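Local coordinates for agmatinase (Burkholderia thailandensis, PDB 4DZ4), which probably hydrolyses agmatine to putrescine and urea, as a manganese-dependent agmatinase of the arginase family, at residues V54-A59 and H139-P144; G102-D107 and P116-H121. All coordinates share one frame; numbering follows the deposited sequence.

Overall arrangement
Both contacts lie in the alpha/beta core of the arginase fold, on the same side of the chain's centre, with their centres about 10 Å apart. Along the chain the order is 54-59, 102-107, 116-121, 139-144, so contact 2 falls wholly between the two halves of contact 1. Strands 98-103, 49-54 and 131-136 are neighbours in the parallel sheet, and the segments of both contacts lie on or beyond their C-terminal ends or on helices 114-126 and 142-153. The two contacts touch directly: Pro55 meets Cys104 and Phe106, and Pro144 meets Ile118 and Val119. Contact 1 reaches the manganese site through His139; contact 2 packs farther out.

Contact 1: V54-A59 and H139-P144; sequences VPLDLA and HYITYP. With MN (manganese (II) ion), chain P.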
loop_
_atom_site.group_PDB
_atom_site.type_symbol
_atom_site.label_atom_id
_atom_site.label_comp_id
_atom_site.label_asym_id
_atom_site.label_seq_id
_atom_site.Cartn_x
_atom_site.Cartn_y
_atom_site.Cartn_z
ATOM N N VAL B 54 -14.172 9.449 -19.734
ATOM C CA VAL B 54 -14.861 8.260 -20.264
ATOM C C VAL B 54 -14.362 7.086 -19.426
ATOM O O VAL B 54 -13.246 6.619 -19.635
ATOM C CB VAL B 54 -14.588 7.994 -21.782
ATOM C CG1 VAL B 54 -15.395 6.785 -22.231
ATOM C CG2 VAL B 54 -14.997 9.198 -22.640
ATOM N N PRO B 55 -15.164 6.637 -18.445
ATOM C CA PRO B 55 -14.646 5.727 -17.392
ATOM C C PRO B 55 -14.794 4.256 -17.790
ATOM O O PRO B 55 -15.515 3.484 -17.145
ATOM C CB PRO B 55 -15.545 6.051 -16.197
ATOM C CG PRO B 55 -16.858 6.412 -16.836
ATOM C CD PRO B 55 -16.461 7.239 -18.052
ATOM N N LEU B 56 -14.087 3.881 -18.843
ATOM C CA LEU B 56 -14.198 2.529 -19.418
ATOM C C LEU B 56 -12.990 1.679 -19.060
ATOM O O LEU B 56 -11.845 2.138 -19.200
ATOM C CB LEU B 56 -14.247 2.653 -20.932
ATOM C CG LEU B 56 -14.352 1.359 -21.741
ATOM C CD1 LEU B 56 -15.697 0.639 -21.502
ATOM C CD2 LEU B 56 -14.159 1.616 -23.244
ATOM N N ASP B 57 -13.193 0.430 -18.648
ATOM C CA ASP B 57 -12.052 -0.508 -18.651
ATOM C C ASP B 57 -12.445 -1.903 -19.141
ATOM O O ASP B 57 -11.704 -2.873 -18.976
ATOM C CB ASP B 57 -11.272 -0.564 -17.308
ATOM C CG ASP B 57 -12.126 -1.036 -16.142
ATOM O OD1 ASP B 57 -13.229 -1.527 -16.376
ATOM O OD2 ASP B 57 -11.659 -0.879 -14.993
ATOM N N LEU B 58 -13.593 -1.982 -19.801
ATOM C CA LEU B 58 -14.073 -3.272 -20.333
ATOM C C LEU B 58 -13.240 -3.809 -21.491
ATOM O O LEU B 58 -13.306 -4.989 -21.820
ATOM C CB LEU B 58 -15.562 -3.169 -20.755
ATOM C CG LEU B 58 -16.496 -2.672 -19.650
ATOM C CD1 LEU B 58 -17.918 -2.517 -20.175
ATOM C CD2 LEU B 58 -16.486 -3.630 -18.450
ATOM N N ALA B 59 -12.446 -2.946 -22.126
ATOM C CA ALA B 59 -11.687 -3.355 -23.321
ATOM C C ALA B 59 -10.251 -3.766 -22.958
ATOM O O ALA B 59 -9.462 -4.143 -23.828
ATOM C CB ALA B 59 -11.661 -2.227 -24.351
ATOM N N HIS B 139 -7.670 2.579 -23.512
ATOM C CA HIS B 139 -7.368 3.191 -24.817
ATOM C C HIS B 139 -8.424 2.995 -25.878
ATOM O O HIS B 139 -8.443 3.722 -26.885
ATOM C CB HIS B 139 -6.002 2.720 -25.326
ATOM C CG HIS B 139 -5.196 3.828 -25.989
ATOM N ND1 HIS B 139 -3.851 3.789 -26.083
ATOM C CD2 HIS B 139 -5.600 5.020 -26.583
ATOM C CE1 HIS B 139 -3.415 4.902 -26.688
ATOM N NE2 HIS B 139 -4.485 5.664 -26.999
ATOM N N TYR B 140 -9.307 2.010 -25.691
ATOM C CA TYR B 140 -10.360 1.788 -26.684
ATOM C C TYR B 140 -11.138 3.085 -26.947
ATOM O O TYR B 140 -11.599 3.321 -28.078
ATOM C CB TYR B 140 -11.330 0.688 -26.241
ATOM C CG TYR B 140 -12.466 0.544 -27.231
ATOM C CD1 TYR B 140 -12.316 -0.235 -28.371
ATOM C CD2 TYR B 140 -13.674 1.237 -27.040
ATOM C CE1 TYR B 140 -13.347 -0.342 -29.302
ATOM C CE2 TYR B 140 -14.706 1.148 -27.966
ATOM C CZ TYR B 140 -14.535 0.339 -29.086
ATOM O OH TYR B 140 -15.552 0.230 -30.020
ATOM N N ILE B 141 -11.286 3.924 -25.916
ATOM C CA ILE B 141 -12.129 5.139 -26.081
ATOM C C ILE B 141 -11.689 6.014 -27.254
ATOM O O ILE B 141 -12.510 6.730 -27.855
ATOM C CB ILE B 141 -12.235 5.985 -24.780
ATOM C CG1 ILE B 141 -10.916 6.738 -24.475
ATOM C CG2 ILE B 141 -12.721 5.097 -23.608
ATOM C CD1 ILE B 141 -11.006 7.735 -23.314
ATOM N N THR B 142 -10.400 5.969 -27.592
ATOM C CA THR B 142 -9.886 6.838 -28.643
ATOM C C THR B 142 -10.467 6.531 -30.041
ATOM O O THR B 142 -10.593 7.436 -30.890
ATOM C CB THR B 142 -8.362 6.806 -28.658
ATOM O OG1 THR B 142 -7.884 7.139 -27.346
ATOM C CG2 THR B 142 -7.801 7.833 -29.684
ATOM N N TYR B 143 -10.859 5.279 -30.255
ATOM C CA TYR B 143 -11.463 4.904 -31.527
ATOM C C TYR B 143 -12.805 5.631 -31.756
ATOM O O TYR B 143 -12.942 6.360 -32.732
ATOM C CB TYR B 143 -11.561 3.365 -31.622
ATOM C CG TYR B 143 -12.259 2.840 -32.839
ATOM C CD1 TYR B 143 -11.938 3.308 -34.134
ATOM C CD2 TYR B 143 -13.222 1.827 -32.718
ATOM C CE1 TYR B 143 -12.594 2.810 -35.254
ATOM C CE2 TYR B 143 -13.900 1.340 -33.837
ATOM C CZ TYR B 143 -13.550 1.823 -35.104
ATOM O OH TYR B 143 -14.199 1.310 -36.195
ATOM N N PRO B 144 -13.793 5.488 -30.843
ATOM C CA PRO B 144 -15.001 6.279 -31.122
ATOM C C PRO B 144 -14.773 7.795 -31.073
ATOM O O PRO B 144 -15.450 8.552 -31.785
ATOM C CB PRO B 144 -15.990 5.854 -30.006
ATOM C CG PRO B 144 -15.154 5.060 -29.015
ATOM C CD PRO B 144 -14.045 4.449 -29.832
HETATM MN MN MN P . -2.671 1.971 -25.787
HETATM O O HOH W 1 -1.807 0.376 -25.079
#
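Val54 and Ile141 meet tip to tip. Val54 CG1 lies 3.4 Å from Ile141 CG2, closer than carbon atoms usually pack. Val54 CG1 is anti to the backbone N (chi1 -178°), which turns this methyl to Ile141. The CD1 methyl of Ile141 reaches the same valine, 3.9 Å from its CB.

Ile141 CG2 also serves Leu56. The two side chains slide past each other in opposite directions, and Leu56 CD2 comes to 3.8 Å from Ile141 CG2. The same leucine methyl touches Tyr140, with Leu56 CD2 3.8 Å from Tyr140 CD2. Here the two side chains cross obliquely. Leu56 CD2 thus bridges two consecutive residues, Tyr140 and Ile141, of the 3-10 segment 139-141.

Ala59 completes the row. Its CB is 3.5 Å from Tyr140 CB. With Tyr140 CG anti to the backbone N (chi1 176°), the start of the ring also lies near Ala59, whose CB is 4.1 Å from Tyr140 CG.

The contact is buried and apolar between the two segments. Pro55 is the centre of an inverse gamma turn, and its CB points away from 139-144. Val54 and Ile118 of helix 114-126 also touch.

The CB of His139 points away from 54-59. His139 ND1 binds a manganese ion at 2.2 Å, and the oxygen of a water lies 1.9 Å from the same manganese ion. Asp163, Asp167 and Asp246 complete the protein ligands of this ion. His139 NE2 bonds to Thr244 OG1, which would help fix the ring's rotation. Tyr140 and Ile141, next to this ligand in sequence, pack on the loop after strand 49-54. The packing lies beside the binuclear manganese site characteristic of the arginase family, to which His139 contributes.

Contact 2: G102-D107 and P116-H121; sequences GDCWFD and PAIVEH
Cys104, just past strand 98-103, packs on His121 of helix 114-126 within a beta-alpha-beta crossover of the arginase alpha/beta fold, which continues into strand 131-136. Strand 49-54 lies between the two strands in the parallel sheet. The chain leaves strand 98-103 through 104-107 and turns back as the helix, which packs against this loop. The contact is buried and rests on side-chain packing.

His121 presents a flat face to Cys104. Cys104 CB lies 3.6 Å from the centroid of the His121 ring and 10° off the ring normal, a CH-pi contact over the centre. The sulfur is set to one side. Cys104 SG is 4.3 Å from the same centroid and 34° off the normal, so its approach is oblique. The sulfur is closest to the carbon that bears the ring, Cys104 SG lying 3.5 Å from His121 CB. Cys104 SG is anti to its backbone N (chi1 -179°), which brings the sulfur onto the side of the helix. There Cys104 SG lies 3.8 Å from Ala117 O and 4.3 Å from Ile118 CG1.

The rest of the ring is held within the same chain. His121 NE2 bonds to Ser52 OG of strand 49-54, and Tyr101 meets the ring edge-to-face. Asp103 forms a salt bridge with Arg74. Trp105 meets Tyr10 of a neighbouring subunit edge-to-face.

One helical turn before His121, the methyl of Ala117 packs on the loop 105-106. Ala117 CB is 4.0 Å from Trp105 O. The same methyl packs on the next residue, Ala117 CB lying 4.0 Å from Phe106 CB.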
loop_
_atom_site.group_PDB
_atom_site.type_symbol
_atom_site.label_atom_id
_atom_site.label_comp_id
_atom_site.label_asym_id
_atom_site.label_seq_id
_atom_site.Cartn_x
_atom_site.Cartn_y
_atom_site.Cartn_z
ATOM N N GLY B 102 -17.869 16.832 -16.703
ATOM C CA GLY B 102 -18.171 15.566 -16.033
ATOM C C GLY B 102 -17.830 14.391 -16.952
ATOM O O GLY B 102 -16.859 14.433 -17.717
ATOM N N ASP B 103 -18.649 13.344 -16.917
ATOM C CA ASP B 103 -18.312 12.122 -17.651
ATOM C C ASP B 103 -19.337 11.680 -18.688
ATOM O O ASP B 103 -20.523 12.031 -18.620
ATOM C CB ASP B 103 -18.110 10.963 -16.654
ATOM C CG ASP B 103 -16.958 11.203 -15.695
ATOM O OD1 ASP B 103 -15.911 11.768 -16.108
ATOM O OD2 ASP B 103 -17.088 10.846 -14.502
ATOM N N CYS B 104 -18.852 10.893 -19.646
ATOM C CA CYS B 104 -19.715 10.195 -20.594
ATOM C C CYS B 104 -20.368 9.043 -19.852
ATOM O O CYS B 104 -19.685 8.108 -19.468
ATOM C CB CYS B 104 -18.900 9.670 -21.775
ATOM S SG CYS B 104 -19.917 8.801 -23.009
ATOM N N TRP B 105 -21.683 9.115 -19.646
ATOM C CA TRP B 105 -22.433 7.983 -19.121
ATOM C C TRP B 105 -22.583 6.894 -20.156
ATOM O O TRP B 105 -22.742 7.153 -21.362
ATOM C CB TRP B 105 -23.810 8.431 -18.600
ATOM C CG TRP B 105 -24.534 7.282 -17.941
ATOM C CD1 TRP B 105 -24.406 6.840 -16.614
ATOM C CD2 TRP B 105 -25.440 6.336 -18.583
ATOM N NE1 TRP B 105 -25.195 5.732 -16.395
ATOM C CE2 TRP B 105 -25.826 5.361 -17.548
ATOM C CE3 TRP B 105 -25.951 6.199 -19.874
ATOM C CZ2 TRP B 105 -26.714 4.313 -17.817
ATOM C CZ3 TRP B 105 -26.828 5.136 -20.133
ATOM C CH2 TRP B 105 -27.201 4.219 -19.125
ATOM N N PHE B 106 -22.499 5.642 -19.715
ATOM C CA PHE B 106 -22.839 4.524 -20.597
ATOM C C PHE B 106 -23.339 3.362 -19.753
ATOM O O PHE B 106 -23.080 3.300 -18.549
ATOM C CB PHE B 106 -21.669 4.095 -21.493
ATOM C CG PHE B 106 -20.432 3.703 -20.726
ATOM C CD1 PHE B 106 -20.325 2.426 -20.190
ATOM C CD2 PHE B 106 -19.388 4.601 -20.553
ATOM C CE1 PHE B 106 -19.188 2.058 -19.465
ATOM C CE2 PHE B 106 -18.257 4.247 -19.848
ATOM C CZ PHE B 106 -18.162 2.982 -19.279
ATOM N N ASP B 107 -24.058 2.459 -20.407
ATOM C CA ASP B 107 -24.618 1.286 -19.763
ATOM C C ASP B 107 -23.655 0.120 -19.997
ATOM O O ASP B 107 -23.685 -0.524 -21.056
ATOM C CB ASP B 107 -25.977 1.010 -20.397
ATOM C CG ASP B 107 -26.665 -0.194 -19.803
ATOM O OD1 ASP B 107 -26.119 -0.808 -18.862
ATOM O OD2 ASP B 107 -27.768 -0.510 -20.314
ATOM N N PRO B 116 -21.263 3.561 -29.552
ATOM C CA PRO B 116 -22.131 4.692 -29.969
ATOM C C PRO B 116 -22.323 5.764 -28.881
ATOM O O PRO B 116 -22.475 6.941 -29.230
ATOM C CB PRO B 116 -23.470 4.006 -30.345
ATOM C CG PRO B 116 -23.405 2.641 -29.727
ATOM C CD PRO B 116 -21.936 2.264 -29.722
ATOM N N ALA B 117 -22.325 5.369 -27.589
ATOM C CA ALA B 117 -22.442 6.344 -26.485
ATOM C C ALA B 117 -21.271 7.334 -26.543
ATOM O O ALA B 117 -21.484 8.539 -26.421
ATOM C CB ALA B 117 -22.504 5.656 -25.100
ATOM N N ILE B 118 -20.067 6.822 -26.759
ATOM C CA ILE B 118 -18.881 7.654 -26.829
ATOM C C ILE B 118 -18.895 8.552 -28.095
ATOM O O ILE B 118 -18.607 9.766 -28.006
ATOM C CB ILE B 118 -17.576 6.846 -26.721
ATOM C CG1 ILE B 118 -17.543 6.065 -25.392
ATOM C CG2 ILE B 118 -16.352 7.783 -26.882
ATOM C CD1 ILE B 118 -16.457 5.003 -25.338
ATOM N N VAL B 119 -19.264 7.983 -29.239
ATOM C CA VAL B 119 -19.416 8.807 -30.476
ATOM C C VAL B 119 -20.392 9.956 -30.208
ATOM O O VAL B 119 -20.111 11.108 -30.568
ATOM C CB VAL B 119 -19.850 7.965 -31.698
ATOM C CG1 VAL B 119 -20.062 8.851 -32.941
ATOM C CG2 VAL B 119 -18.819 6.881 -31.986
ATOM N N GLU B 120 -21.525 9.679 -29.561
ATOM C CA GLU B 120 -22.551 10.719 -29.382
ATOM C C GLU B 120 -22.121 11.790 -28.365
ATOM O O GLU B 120 -22.439 12.960 -28.501
ATOM C CB GLU B 120 -23.867 10.068 -28.951
ATOM C CG GLU B 120 -24.976 11.033 -28.587
ATOM C CD GLU B 120 -25.439 11.919 -29.745
ATOM O OE1 GLU B 120 -25.140 11.669 -30.940
ATOM O OE2 GLU B 120 -26.119 12.916 -29.442
ATOM N N HIS B 121 -21.385 11.368 -27.338
ATOM C CA HIS B 121 -20.803 12.291 -26.372
ATOM C C HIS B 121 -19.907 13.271 -27.103
ATOM O O HIS B 121 -20.022 14.494 -26.925
ATOM C CB HIS B 121 -20.043 11.442 -25.329
ATOM C CG HIS B 121 -19.203 12.231 -24.350
ATOM N ND1 HIS B 121 -19.732 12.877 -23.285
ATOM C CD2 HIS B 121 -17.807 12.389 -24.262
ATOM C CE1 HIS B 121 -18.728 13.457 -22.584
ATOM N NE2 HIS B 121 -17.558 13.160 -23.189
#